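PDB 6C3R: protein 1A from Cricket paralysis virus, which suppresses antiviral RNA silencing in insect cells by inactivating host AGO2 and recruiting a cellular ubiquitin ligase complex that promotes its degradation. Local coordinates for residues Cys53-Ile56 with Lys57-Glu61. Sequence-based numbering, arbitrary orientation.
Sequences CDRI and KREEE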
loop_
_atom_site.group_PDB
_atom_site.type_symbol
_atom_site.label_atom_id
_atom_site.label_comp_id
_atom_site.label_asym_id
_atom_site.label_seq_id
_atom_site.Cartn_x
_atom_site.Cartn_y
_atom_site.Cartn_z
ATOM N N CYS A 53 -9.705 2.045 -0.365
ATOM C CA CYS A 53 -10.144 2.697 -1.590
ATOM C C CYS A 53 -9.652 4.130 -1.679
ATOM O O CYS A 53 -9.383 4.608 -2.780
ATOM C CB CYS A 53 -11.671 2.694 -1.718
ATOM S SG CYS A 53 -12.420 1.071 -2.011
ATOM N N ASP A 54 -9.562 4.811 -0.531
ATOM C CA ASP A 54 -9.055 6.173 -0.465
ATOM C C ASP A 54 -7.640 6.253 -1.003
ATOM O O ASP A 54 -7.326 7.120 -1.808
ATOM C CB ASP A 54 -9.031 6.681 0.973
ATOM C CG ASP A 54 -10.428 6.876 1.581
ATOM O OD1 ASP A 54 -11.444 7.055 0.865
ATOM O OD2 ASP A 54 -10.490 6.855 2.826
ATOM N N ARG A 55 -6.790 5.352 -0.525
ATOM C CA ARG A 55 -5.398 5.238 -0.988
ATOM C C ARG A 55 -5.375 5.162 -2.524
ATOM O O ARG A 55 -4.671 5.904 -3.169
ATOM C CB ARG A 55 -4.749 4.004 -0.344
ATOM C CG ARG A 55 -3.285 4.111 0.067
ATOM C CD ARG A 55 -2.325 3.656 -1.013
ATOM N NE ARG A 55 -2.745 2.400 -1.653
ATOM C CZ ARG A 55 -2.366 1.988 -2.870
ATOM N NH1 ARG A 55 -1.505 2.694 -3.625
ATOM N NH2 ARG A 55 -2.847 0.832 -3.337
ATOM N N ILE A 56 -6.216 4.297 -3.084
ATOM C CA ILE A 56 -6.416 4.162 -4.541
ATOM C C ILE A 56 -6.820 5.507 -5.153
ATOM O O ILE A 56 -6.205 5.965 -6.104
ATOM C CB ILE A 56 -7.525 3.107 -4.900
ATOM C CG1 ILE A 56 -7.263 1.716 -4.317
ATOM C CG2 ILE A 56 -7.710 2.977 -6.392
ATOM C CD1 ILE A 56 -5.860 1.209 -4.532
ATOM N N LYS A 57 -7.869 6.116 -4.620
ATOM C CA LYS A 57 -8.433 7.333 -5.209
ATOM C C LYS A 57 -7.455 8.514 -5.204
ATOM O O LYS A 57 -7.307 9.218 -6.202
ATOM C CB LYS A 57 -9.736 7.699 -4.508
ATOM C CG LYS A 57 -10.871 6.737 -4.835
ATOM C CD LYS A 57 -11.448 7.031 -6.214
ATOM C CE LYS A 57 -11.842 5.766 -6.969
ATOM N NZ LYS A 57 -12.099 6.072 -8.408
ATOM N N ARG A 58 -6.776 8.686 -4.082
ATOM C CA ARG A 58 -5.641 9.596 -3.971
ATOM C C ARG A 58 -4.543 9.377 -5.036
ATOM O O ARG A 58 -4.042 10.348 -5.599
ATOM C CB ARG A 58 -5.056 9.497 -2.564
ATOM C CG ARG A 58 -3.830 10.342 -2.305
ATOM C CD ARG A 58 -4.139 11.831 -2.316
ATOM N NE ARG A 58 -3.084 12.563 -1.604
ATOM C CZ ARG A 58 -2.809 13.860 -1.733
ATOM N NH1 ARG A 58 -3.518 14.649 -2.546
ATOM N NH2 ARG A 58 -1.811 14.380 -1.026
ATOM N N GLU A 59 -4.174 8.124 -5.289
ATOM C CA GLU A 59 -3.171 7.792 -6.311
ATOM C C GLU A 59 -3.610 8.260 -7.719
ATOM O O GLU A 59 -2.845 8.892 -8.449
ATOM C CB GLU A 59 -2.828 6.283 -6.280
ATOM C CG GLU A 59 -1.596 5.909 -7.125
ATOM C CD GLU A 59 -0.969 4.529 -6.828
ATOM O OE1 GLU A 59 -0.711 4.187 -5.657
ATOM O OE2 GLU A 59 -0.688 3.768 -7.778
ATOM N N GLU A 60 -4.864 7.987 -8.073
ATOM C CA GLU A 60 -5.446 8.412 -9.367
ATOM C C GLU A 60 -5.489 9.936 -9.520
ATOM O O GLU A 60 -5.238 10.464 -10.585
ATOM C CB GLU A 60 -6.873 7.872 -9.510
ATOM C CG GLU A 60 -6.992 6.353 -9.522
ATOM C CD GLU A 60 -8.425 5.835 -9.297
ATOM O OE1 GLU A 60 -9.410 6.642 -9.368
ATOM O OE2 GLU A 60 -8.558 4.595 -9.062
ATOM N N GLU A 61 -5.856 10.615 -8.439
ATOM C CA GLU A 61 -5.953 12.075 -8.383
ATOM C C GLU A 61 -4.589 12.720 -8.675
ATOM O O GLU A 61 -4.477 13.658 -9.488
ATOM C CB GLU A 61 -6.477 12.483 -7.000
ATOM C CG GLU A 61 -6.780 13.959 -6.840
ATOM C CD GLU A 61 -6.851 14.421 -5.389
ATOM O OE1 GLU A 61 -7.828 15.126 -5.029
ATOM O OE2 GLU A 61 -5.935 14.102 -4.593
#
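Bends at chi2 (-92°) and chi3 fold the Arg-55 chain along the helix, while Glu-59, with CG anti to its own backbone N (chi1 -169°), extends beside it in the same direction. Arg-55 NH1 therefore meets Glu-59 OE1 at 2.6 Å, a salt bridge that reaches the carboxylate from the guanidinium edge, with the two planes turned 62° apart. The pair illustrates the i to i+4 ion pair of an alpha-helix, here in the first turns of helix 53-70. The same two residues are joined through the backbone, Glu-59 N to Arg-55 O at 3.1 Å, in one series with Lys-57 N to Cys-53 O and Arg-58 N to Asp-54 O, both 2.8 Å.

The next two ion pairs follow i to i+3 spacing. Lys-57 NZ binds the syn lone pair of Glu-60 OE1 at 2.9 Å and also the carbonyl of Ser-41, whose hydroxyl in turn bonds Glu-60 OE2, so the helix is tied to the residue just ahead of strand 42-45. That same OE2 lies against the CG2 methyl of Ile-56. Arg-58 NH1 reaches Glu-61 OE2 in the guanidinium plane at 3.2 Å. At the helix start, the disulfide from Cys-53 to Cys-43 fastens the first turn to strand 42-45.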